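Local coordinates for protein probable N-glycosylase/DNA lyase (Thermotoga maritima, PDB 3N0U) that belongs to the 8-oxoguanine DNA glycosylase family of the helix-hairpin-helix clan and is built of helices and loops, at residues M13-R24 and K193-S201; L155-M166 and Y184-R192. All blocks are in the same frame, centred on the assembly; numbering follows the deposited sequence.

Contact 1: M13-R24 and K193-S201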
loop_
_atom_site.group_PDB
_atom_site.type_symbol
_atom_site.label_atom_id
_atom_site.label_comp_id
_atom_site.label_asym_id
_atom_site.label_seq_id
_atom_site.Cartn_x
_atom_site.Cartn_y
_atom_site.Cartn_z
ATOM N N MET A 13 -14.313 -1.329 19.983
ATOM C CA MET A 13 -13.040 -1.915 19.623
ATOM C C MET A 13 -12.987 -3.408 19.907
ATOM O O MET A 13 -12.487 -4.163 19.082
ATOM C CB MET A 13 -11.898 -1.210 20.347
ATOM C CG MET A 13 -10.534 -1.796 20.038
ATOM S SD MET A 13 -9.243 -0.908 20.936
ATOM C CE MET A 13 -7.790 -1.902 20.597
ATOM N N GLU A 14 -13.504 -3.844 21.052
ATOM C CA GLU A 14 -13.389 -5.252 21.426
ATOM C C GLU A 14 -14.103 -6.126 20.400
ATOM O O GLU A 14 -13.645 -7.224 20.088
ATOM C CB GLU A 14 -13.916 -5.529 22.848
ATOM C CG GLU A 14 -13.841 -7.030 23.275
ATOM C CD GLU A 14 -12.414 -7.567 23.460
ATOM O OE1 GLU A 14 -11.456 -6.775 23.354
ATOM O OE2 GLU A 14 -12.253 -8.790 23.723
ATOM N N GLU A 15 -15.209 -5.635 19.859
ATOM C CA GLU A 15 -15.938 -6.381 18.845
ATOM C C GLU A 15 -15.053 -6.605 17.607
ATOM O O GLU A 15 -15.008 -7.703 17.034
ATOM C CB GLU A 15 -17.224 -5.637 18.471
ATOM C CG GLU A 15 -18.086 -6.375 17.459
ATOM C CD GLU A 15 -19.396 -5.658 17.157
ATOM O OE1 GLU A 15 -19.979 -5.044 18.081
ATOM O OE2 GLU A 15 -19.844 -5.710 15.991
ATOM N N LEU A 16 -14.329 -5.575 17.204
ATOM C CA LEU A 16 -13.400 -5.694 16.084
ATOM C C LEU A 16 -12.305 -6.700 16.396
ATOM O O LEU A 16 -12.002 -7.561 15.571
ATOM C CB LEU A 16 -12.783 -4.339 15.737
ATOM C CG LEU A 16 -11.717 -4.358 14.634
ATOM C CD1 LEU A 16 -12.254 -4.880 13.294
ATOM C CD2 LEU A 16 -11.149 -2.966 14.457
ATOM N N LEU A 17 -11.694 -6.596 17.572
ATOM C CA LEU A 17 -10.638 -7.533 17.929
ATOM C C LEU A 17 -11.157 -8.961 17.985
ATOM O O LEU A 17 -10.474 -9.875 17.558
ATOM C CB LEU A 17 -9.973 -7.141 19.240
ATOM C CG LEU A 17 -9.129 -5.869 19.129
ATOM C CD1 LEU A 17 -8.749 -5.357 20.509
ATOM C CD2 LEU A 17 -7.872 -6.126 18.293
ATOM N N LYS A 18 -12.375 -9.165 18.469
ATOM C CA LYS A 18 -12.903 -10.520 18.543
ATOM C C LYS A 18 -13.129 -11.099 17.160
ATOM O O LYS A 18 -12.825 -12.272 16.917
ATOM C CB LYS A 18 -14.199 -10.564 19.352
ATOM C CG LYS A 18 -13.958 -10.366 20.845
ATOM C CD LYS A 18 -15.249 -10.206 21.631
ATOM C CE LYS A 18 -16.153 -11.410 21.465
ATOM N NZ LYS A 18 -17.367 -11.296 22.320
ATOM N N GLU A 19 -13.636 -10.286 16.238
ATOM C CA GLU A 19 -13.869 -10.778 14.893
ATOM C C GLU A 19 -12.551 -11.093 14.207
ATOM O O GLU A 19 -12.452 -12.095 13.499
ATOM C CB GLU A 19 -14.646 -9.775 14.061
ATOM C CG GLU A 19 -14.828 -10.231 12.605
ATOM C CD GLU A 19 -15.480 -11.630 12.451
ATOM O OE1 GLU A 19 -16.273 -12.058 13.330
ATOM O OE2 GLU A 19 -15.198 -12.300 11.433
ATOM N N LEU A 20 -11.541 -10.259 14.428
ATOM C CA LEU A 20 -10.234 -10.524 13.861
ATOM C C LEU A 20 -9.658 -11.808 14.441
ATOM O O LEU A 20 -9.035 -12.585 13.722
ATOM C CB LEU A 20 -9.272 -9.369 14.109
ATOM C CG LEU A 20 -9.500 -8.112 13.275
ATOM C CD1 LEU A 20 -8.812 -6.925 13.927
ATOM C CD2 LEU A 20 -8.996 -8.309 11.839
ATOM N N GLU A 21 -9.844 -12.041 15.730
ATOM C CA GLU A 21 -9.359 -13.278 16.311
ATOM C C GLU A 21 -10.036 -14.497 15.708
ATOM O O GLU A 21 -9.410 -15.529 15.578
ATOM C CB GLU A 21 -9.506 -13.295 17.825
ATOM C CG GLU A 21 -8.700 -12.215 18.552
ATOM C CD GLU A 21 -7.200 -12.419 18.569
ATOM O OE1 GLU A 21 -6.684 -13.266 17.820
ATOM O OE2 GLU A 21 -6.518 -11.694 19.338
ATOM N N ARG A 22 -11.304 -14.370 15.311
ATOM C CA ARG A 22 -11.999 -15.508 14.732
ATOM C C ARG A 22 -11.490 -15.875 13.341
ATOM O O ARG A 22 -11.612 -17.036 12.932
ATOM C CB ARG A 22 -13.500 -15.255 14.644
ATOM C CG ARG A 22 -14.225 -15.144 15.970
ATOM C CD ARG A 22 -15.713 -14.908 15.721
ATOM N NE ARG A 22 -16.421 -14.533 16.938
ATOM C CZ ARG A 22 -16.859 -13.304 17.215
ATOM N NH1 ARG A 22 -16.688 -12.311 16.348
ATOM N NH2 ARG A 22 -17.489 -13.072 18.361
ATOM N N ILE A 23 -10.929 -14.911 12.613
ATOM C CA ILE A 23 -10.391 -15.219 11.283
ATOM C C ILE A 23 -8.893 -15.408 11.295
ATOM O O ILE A 23 -8.306 -15.749 10.275
ATOM C CB ILE A 23 -10.788 -14.182 10.183
ATOM C CG1 ILE A 23 -10.375 -12.755 10.522
ATOM C CG2 ILE A 23 -12.304 -14.228 9.931
ATOM C CD1 ILE A 23 -8.904 -12.450 10.380
ATOM N N ARG A 24 -8.266 -15.202 12.445
ATOM C CA ARG A 24 -6.811 -15.163 12.493
ATOM C C ARG A 24 -6.160 -16.451 12.022
ATOM O O ARG A 24 -5.235 -16.431 11.216
ATOM C CB ARG A 24 -6.349 -14.833 13.903
ATOM C CG ARG A 24 -4.875 -14.515 13.996
ATOM C CD ARG A 24 -4.517 -14.218 15.460
ATOM N NE ARG A 24 -3.248 -13.502 15.564
ATOM C CZ ARG A 24 -2.975 -12.594 16.484
ATOM N NH1 ARG A 24 -1.797 -12.003 16.457
ATOM N NH2 ARG A 24 -3.861 -12.292 17.446
ATOM N N LYS A 193 -1.757 1.085 18.032
ATOM C CA LYS A 193 -2.095 0.558 19.344
ATOM C C LYS A 193 -3.074 -0.610 19.222
ATOM O O LYS A 193 -3.015 -1.542 20.010
ATOM C CB LYS A 193 -2.641 1.653 20.262
ATOM C CG LYS A 193 -1.594 2.699 20.655
ATOM C CD LYS A 193 -2.234 3.840 21.446
ATOM C CE LYS A 193 -1.198 4.661 22.219
ATOM N NZ LYS A 193 -0.712 5.857 21.479
ATOM N N VAL A 194 -3.950 -0.576 18.220
ATOM C CA VAL A 194 -4.873 -1.684 17.998
ATOM C C VAL A 194 -4.105 -2.906 17.498
ATOM O O VAL A 194 -4.340 -4.024 17.946
ATOM C CB VAL A 194 -5.963 -1.329 16.979
ATOM C CG1 VAL A 194 -6.914 -2.500 16.793
ATOM C CG2 VAL A 194 -6.730 -0.074 17.434
ATOM N N ALA A 195 -3.169 -2.686 16.579
ATOM C CA ALA A 195 -2.345 -3.765 16.069
ATOM C C ALA A 195 -1.567 -4.412 17.207
ATOM O O ALA A 195 -1.470 -5.626 17.293
ATOM C CB ALA A 195 -1.394 -3.245 15.010
ATOM N N GLU A 196 -1.036 -3.586 18.093
ATOM C CA GLU A 196 -0.274 -4.079 19.230
ATOM C C GLU A 196 -1.150 -4.904 20.165
ATOM O O GLU A 196 -0.712 -5.944 20.667
ATOM C CB GLU A 196 0.341 -2.900 19.987
ATOM C CG GLU A 196 1.296 -3.295 21.074
ATOM C CD GLU A 196 2.002 -2.083 21.669
ATOM O OE1 GLU A 196 1.309 -1.093 22.012
ATOM O OE2 GLU A 196 3.248 -2.112 21.771
ATOM N N ALA A 197 -2.392 -4.468 20.368
ATOM C CA ALA A 197 -3.342 -5.219 21.199
ATOM C C ALA A 197 -3.618 -6.603 20.618
ATOM O O ALA A 197 -3.831 -7.566 21.346
ATOM C CB ALA A 197 -4.646 -4.451 21.360
ATOM N N PHE A 198 -3.604 -6.686 19.296
ATOM C CA PHE A 198 -3.832 -7.936 18.588
ATOM C C PHE A 198 -2.554 -8.787 18.555
ATOM O O PHE A 198 -2.613 -9.989 18.356
ATOM C CB PHE A 198 -4.294 -7.568 17.170
ATOM C CG PHE A 198 -4.769 -8.719 16.328
ATOM C CD1 PHE A 198 -5.953 -9.355 16.615
ATOM C CD2 PHE A 198 -4.068 -9.099 15.206
ATOM C CE1 PHE A 198 -6.416 -10.407 15.812
ATOM C CE2 PHE A 198 -4.512 -10.135 14.399
ATOM C CZ PHE A 198 -5.699 -10.779 14.691
ATOM N N GLY A 199 -1.396 -8.161 18.727
ATOM C CA GLY A 199 -0.134 -8.879 18.629
ATOM C C GLY A 199 0.445 -8.987 17.222
ATOM O O GLY A 199 1.129 -9.958 16.914
ATOM N N GLU A 200 0.176 -8.007 16.361
ATOM C CA GLU A 200 0.790 -7.962 15.026
ATOM C C GLU A 200 1.368 -6.593 14.726
ATOM O O GLU A 200 0.911 -5.579 15.247
ATOM C CB GLU A 200 -0.224 -8.296 13.918
ATOM C CG GLU A 200 -0.809 -9.695 13.963
ATOM C CD GLU A 200 0.196 -10.796 13.633
ATOM O OE1 GLU A 200 1.116 -10.554 12.828
ATOM O OE2 GLU A 200 0.049 -11.921 14.181
ATOM N N SER A 201 2.380 -6.570 13.870
ATOM C CA SER A 201 2.904 -5.324 13.345
ATOM C C SER A 201 1.849 -4.632 12.485
ATOM O O SER A 201 0.995 -5.286 11.904
ATOM C CB SER A 201 4.126 -5.605 12.478
ATOM O OG SER A 201 3.730 -6.301 11.299
HETATM O O HOH W 1 -1.330 -14.280 13.602
#

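Contact 2: L155-M166 and Y184-R192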
loop_
_atom_site.group_PDB
_atom_site.type_symbol
_atom_site.label_atom_id
_atom_site.label_comp_id
_atom_site.label_asym_id
_atom_site.label_seq_id
_atom_site.Cartn_x
_atom_site.Cartn_y
_atom_site.Cartn_z
ATOM N N LEU A 155 4.464 0.628 9.361
ATOM C CA LEU A 155 3.560 1.672 8.839
ATOM C C LEU A 155 2.159 1.152 8.558
ATOM O O LEU A 155 1.999 0.029 8.114
ATOM C CB LEU A 155 4.125 2.264 7.542
ATOM C CG LEU A 155 5.571 2.784 7.610
ATOM C CD1 LEU A 155 5.947 3.402 6.247
ATOM C CD2 LEU A 155 5.755 3.791 8.768
ATOM N N ALA A 156 1.152 1.976 8.847
ATOM C CA ALA A 156 -0.224 1.692 8.459
ATOM C C ALA A 156 -0.551 2.248 7.093
ATOM O O ALA A 156 -0.014 3.288 6.677
ATOM C CB ALA A 156 -1.182 2.291 9.462
ATOM N N ILE A 157 -1.467 1.567 6.410
ATOM C CA ILE A 157 -1.989 2.018 5.128
ATOM C C ILE A 157 -3.433 2.453 5.353
ATOM O O ILE A 157 -4.356 1.637 5.374
ATOM C CB ILE A 157 -1.925 0.900 4.067
ATOM C CG1 ILE A 157 -0.499 0.351 3.965
ATOM C CG2 ILE A 157 -2.380 1.423 2.733
ATOM C CD1 ILE A 157 -0.437 -1.016 3.250
ATOM N N LEU A 158 -3.624 3.757 5.500
ATOM C CA LEU A 158 -4.921 4.296 5.874
ATOM C C LEU A 158 -5.765 4.602 4.647
ATOM O O LEU A 158 -5.950 5.759 4.269
ATOM C CB LEU A 158 -4.736 5.538 6.758
ATOM C CG LEU A 158 -3.945 5.276 8.043
ATOM C CD1 LEU A 158 -3.696 6.575 8.834
ATOM C CD2 LEU A 158 -4.659 4.230 8.936
ATOM N N ASP A 159 -6.290 3.545 4.041
ATOM C CA ASP A 159 -7.159 3.709 2.900
ATOM C C ASP A 159 -8.604 3.777 3.353
ATOM O O ASP A 159 -8.887 3.742 4.542
ATOM C CB ASP A 159 -6.938 2.610 1.867
ATOM C CG ASP A 159 -7.283 1.240 2.375
ATOM O OD1 ASP A 159 -6.905 0.261 1.698
ATOM O OD2 ASP A 159 -7.925 1.128 3.432
ATOM N N LYS A 160 -9.519 3.911 2.408
ATOM C CA LYS A 160 -10.894 4.167 2.775
ATOM C C LYS A 160 -11.483 3.013 3.583
ATOM O O LYS A 160 -12.236 3.251 4.514
ATOM C CB LYS A 160 -11.743 4.488 1.543
ATOM C CG LYS A 160 -11.559 5.923 1.076
ATOM C CD LYS A 160 -12.709 6.392 0.195
ATOM C CE LYS A 160 -12.524 7.847 -0.222
ATOM N NZ LYS A 160 -13.718 8.394 -0.922
ATOM N N HIS A 161 -11.112 1.777 3.256
ATOM C CA HIS A 161 -11.656 0.609 3.954
ATOM C C HIS A 161 -11.210 0.613 5.404
ATOM O O HIS A 161 -12.000 0.376 6.311
ATOM C CB HIS A 161 -11.196 -0.702 3.306
ATOM C CG HIS A 161 -11.276 -1.889 4.225
ATOM N ND1 HIS A 161 -12.462 -2.335 4.769
ATOM C CD2 HIS A 161 -10.313 -2.715 4.702
ATOM C CE1 HIS A 161 -12.229 -3.384 5.538
ATOM N NE2 HIS A 161 -10.932 -3.636 5.515
ATOM N N VAL A 162 -9.928 0.877 5.622
ATOM C CA VAL A 162 -9.399 0.879 6.975
ATOM C C VAL A 162 -9.997 2.050 7.761
ATOM O O VAL A 162 -10.359 1.891 8.920
ATOM C CB VAL A 162 -7.876 0.930 6.955
ATOM C CG1 VAL A 162 -7.315 1.151 8.346
ATOM C CG2 VAL A 162 -7.341 -0.371 6.368
ATOM N N LEU A 163 -10.108 3.222 7.139
ATOM C CA LEU A 163 -10.649 4.386 7.847
ATOM C C LEU A 163 -12.110 4.170 8.227
ATOM O O LEU A 163 -12.540 4.564 9.307
ATOM C CB LEU A 163 -10.506 5.651 7.014
ATOM C CG LEU A 163 -9.058 6.101 6.826
ATOM C CD1 LEU A 163 -8.968 7.184 5.772
ATOM C CD2 LEU A 163 -8.443 6.581 8.142
ATOM N N ARG A 164 -12.875 3.521 7.357
ATOM C CA ARG A 164 -14.266 3.255 7.677
ATOM C C ARG A 164 -14.387 2.257 8.817
ATOM O O ARG A 164 -15.294 2.379 9.633
ATOM C CB ARG A 164 -15.050 2.809 6.443
ATOM C CG ARG A 164 -15.372 3.979 5.486
ATOM C CD ARG A 164 -16.315 3.565 4.361
ATOM N NE ARG A 164 -15.906 2.285 3.789
ATOM C CZ ARG A 164 -15.271 2.142 2.629
ATOM N NH1 ARG A 164 -14.986 3.204 1.878
ATOM N NH2 ARG A 164 -14.933 0.926 2.214
ATOM N N LEU A 165 -13.477 1.283 8.887
ATOM C CA LEU A 165 -13.452 0.356 10.020
ATOM C C LEU A 165 -13.138 1.088 11.317
ATOM O O LEU A 165 -13.716 0.801 12.361
ATOM C CB LEU A 165 -12.404 -0.742 9.833
ATOM C CG LEU A 165 -12.832 -2.051 9.203
ATOM C CD1 LEU A 165 -11.633 -2.976 9.212
ATOM C CD2 LEU A 165 -14.002 -2.680 9.940
ATOM N N MET A 166 -12.189 2.010 11.255
ATOM C CA MET A 166 -11.798 2.754 12.438
ATOM C C MET A 166 -12.938 3.640 12.915
ATOM O O MET A 166 -13.153 3.779 14.101
ATOM C CB MET A 166 -10.560 3.591 12.156
ATOM C CG MET A 166 -9.309 2.759 11.891
ATOM S SD MET A 166 -7.866 3.814 11.608
ATOM C CE MET A 166 -7.505 4.292 13.301
ATOM N N TYR A 184 -1.816 12.122 9.501
ATOM C CA TYR A 184 -1.618 10.731 9.133
ATOM C C TYR A 184 -0.899 10.016 10.274
ATOM O O TYR A 184 -1.264 8.908 10.627
ATOM C CB TYR A 184 -0.830 10.599 7.822
ATOM C CG TYR A 184 -0.906 9.201 7.215
ATOM C CD1 TYR A 184 -0.061 8.195 7.627
ATOM C CD2 TYR A 184 -1.830 8.912 6.239
ATOM C CE1 TYR A 184 -0.147 6.924 7.081
ATOM C CE2 TYR A 184 -1.921 7.656 5.679
ATOM C CZ TYR A 184 -1.071 6.667 6.097
ATOM O OH TYR A 184 -1.162 5.409 5.549
ATOM N N LEU A 185 0.124 10.647 10.849
ATOM C CA LEU A 185 0.879 10.026 11.937
ATOM C C LEU A 185 -0.020 9.781 13.135
ATOM O O LEU A 185 0.131 8.776 13.839
ATOM C CB LEU A 185 2.060 10.903 12.363
ATOM C CG LEU A 185 3.251 10.959 11.401
ATOM C CD1 LEU A 185 4.300 11.969 11.865
ATOM C CD2 LEU A 185 3.864 9.601 11.257
ATOM N N TYR A 186 -0.944 10.707 13.368
ATOM C CA TYR A 186 -1.870 10.601 14.492
ATOM C C TYR A 186 -2.835 9.429 14.338
ATOM O O TYR A 186 -2.984 8.619 15.250
ATOM C CB TYR A 186 -2.638 11.909 14.645
ATOM C CG TYR A 186 -3.650 11.899 15.739
ATOM C CD1 TYR A 186 -3.276 12.152 17.048
ATOM C CD2 TYR A 186 -4.984 11.665 15.470
ATOM C CE1 TYR A 186 -4.202 12.154 18.065
ATOM C CE2 TYR A 186 -5.922 11.666 16.478
ATOM C CZ TYR A 186 -5.529 11.912 17.772
ATOM O OH TYR A 186 -6.471 11.910 18.773
ATOM N N VAL A 187 -3.482 9.314 13.184
ATOM C CA VAL A 187 -4.420 8.218 12.974
ATOM C C VAL A 187 -3.656 6.887 12.881
ATOM O O VAL A 187 -4.113 5.863 13.358
ATOM C CB VAL A 187 -5.287 8.467 11.727
ATOM C CG1 VAL A 187 -6.177 7.265 11.421
ATOM C CG2 VAL A 187 -6.146 9.698 11.957
ATOM N N GLU A 188 -2.470 6.921 12.288
ATOM C CA GLU A 188 -1.636 5.733 12.222
ATOM C C GLU A 188 -1.284 5.226 13.623
ATOM O O GLU A 188 -1.278 4.017 13.863
ATOM C CB GLU A 188 -0.373 6.030 11.424
ATOM C CG GLU A 188 0.706 4.951 11.483
ATOM C CD GLU A 188 1.885 5.305 10.585
ATOM O OE1 GLU A 188 2.629 6.274 10.903
ATOM O OE2 GLU A 188 2.053 4.630 9.534
ATOM N N GLU A 189 -1.008 6.135 14.553
ATOM C CA GLU A 189 -0.618 5.726 15.897
ATOM C C GLU A 189 -1.809 5.102 16.629
ATOM O O GLU A 189 -1.639 4.169 17.408
ATOM C CB GLU A 189 -0.031 6.909 16.681
ATOM C CG GLU A 189 0.237 6.625 18.154
ATOM C CD GLU A 189 1.293 5.543 18.394
ATOM O OE1 GLU A 189 2.072 5.216 17.471
ATOM O OE2 GLU A 189 1.353 5.016 19.522
ATOM N N ILE A 190 -3.013 5.622 16.394
ATOM C CA ILE A 190 -4.218 4.997 16.929
ATOM C C ILE A 190 -4.323 3.538 16.469
ATOM O O ILE A 190 -4.563 2.627 17.261
ATOM C CB ILE A 190 -5.472 5.752 16.470
ATOM C CG1 ILE A 190 -5.515 7.135 17.121
ATOM C CG2 ILE A 190 -6.714 4.973 16.799
ATOM C CD1 ILE A 190 -6.710 7.995 16.692
ATOM N N LEU A 191 -4.144 3.313 15.175
ATOM C CA LEU A 191 -4.231 1.968 14.639
ATOM C C LEU A 191 -3.066 1.103 15.105
ATOM O O LEU A 191 -3.212 -0.113 15.186
ATOM C CB LEU A 191 -4.280 1.993 13.108
ATOM C CG LEU A 191 -4.804 0.717 12.440
ATOM C CD1 LEU A 191 -6.212 0.422 12.859
ATOM C CD2 LEU A 191 -4.744 0.842 10.918
ATOM N N ARG A 192 -1.914 1.715 15.384
ATOM C CA ARG A 192 -0.764 0.944 15.840
ATOM C C ARG A 192 -1.083 0.329 17.180
ATOM O O ARG A 192 -0.714 -0.805 17.449
ATOM C CB ARG A 192 0.507 1.788 15.960
ATOM C CG ARG A 192 1.748 0.937 16.224
ATOM C CD ARG A 192 2.931 1.729 16.804
ATOM N NE ARG A 192 2.611 2.351 18.095
ATOM C CZ ARG A 192 2.455 1.698 19.246
ATOM N NH1 ARG A 192 2.582 0.377 19.301
ATOM N NH2 ARG A 192 2.162 2.373 20.353
#

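Contact 1: M13-R24 and K193-S201
Phe198 and Arg24 form the heart of a partly buried helix-helix contact, in which the start of helix 13-44 packs against the C-terminal end of helix 181-198; the axes of segments 13-24 and 193-198 cross at -49°. The Phe198 ring is a knob among Leu17, Leu20, Glu21 and Arg24. Over one of its faces lies the Arg24 guanidinium, the two planes only 8° apart and CZ 3.8 Å from the ring centroid, a cation-pi stack. The arginine chain runs extended from CG to NE, with CG trans to the backbone N (chi1 -169°), which carries the flat group across the ring to the helix end. There Arg24 NH1 and NH2 both grip Phe198 O end-on, NH2 at 2.8 Å. Arg24 NH1 also bridges to Glu200 OE2 at 2.9 Å, on that oxygen's anti lone pair, while Glu21 OE1 takes Arg24 NH2 at 3.0 Å. A water links Arg24 NE to Glu200 OE2. With bonds all round its edge and an aromatic face beneath, the guanidinium is held against rotation, and its charge is probably well compensated by two carboxylates. Toward the N-terminus of helix 13-44 the contact turns apolar: the extended Met13 puts CE 3.8 Å from Val194 CG2, tip to tip, and Leu17 CD2 lies 4.0 Å from Phe198 CB. Small Ala197 lets both Met13 and Leu17 come close. Phe205 of helix 202-214 also meets the Phe198 ring. Arg24 thus clasps the carbonyl just before Gly199, whose positive phi ends helix 181-198 in a Schellman motif (Glu200 N to Ala195 O, Gly199 N to Glu196 O).

Contact 2: L155-M166 and Y184-R192
Leu158 and Tyr184 meet where the turn leading into helix 160-168 lies against helix 181-198, in a buried contact. Leu158 CD1 sits over the centre of the Tyr184 ring, 3.7 Å from its centroid, a CH-pi contact. Tyr184 CG lies opposite the backbone N, beside the carbonyl carbon (chi1 -165°), which brings the hydroxyl to the turn. Tyr184 OH donates to Ala156 O at 2.7 Å from above the carbonyl plane. It also accepts from Leu158 N, with Tyr184 OH at 3.0 Å. The packing continues tightly: Leu191 CD2 lies 3.6 Å from Val162 CG1 and also touches Leu158 CD2, while Val187 CG1 packs against Leu158 CD1. Methionine suits the far end, since the flexible chain of Met166 bends at chi3 (77°) to lay CE 3.7 Å from Ile190 CG2. Looser and more exposed is the far flank of helix 181-198, where Tyr186 and the Glu189-Arg192 salt bridge do not touch segment 155-166. Buried Glu188 OE2 reaches Ala156 N at 2.9 Å and also pairs with Arg128 of helix 124-134. Such pairing would favour an ionised Glu188, which with the tyrosine hydroxyl satisfies the buried Ala156 N, Ala156 O and Leu158 N.

In the fold
Helix 181-198 serves both contacts: contact 2 takes its middle turns and contact 1 its last turn and the residues after it, with centres about 14 Å apart. The two second segments adjoin at Arg192 and Lys193, and a salt bridge from Glu189 to Lys193 spans the join. Helix 202-214 backs both, through Phe205 beside contact 1 and Asp206 and Leu209 beside contact 2. Contact 1 is the more peripheral, its centre about 20 Å from the centre of the chain, against about 12 Å for that of contact 2. The sodium ion lies about 12 Å from the Tyr184 side chain; its site residues Val132, Ala135 and Ile138 belong to none of the four segments, so neither contact includes the metal site.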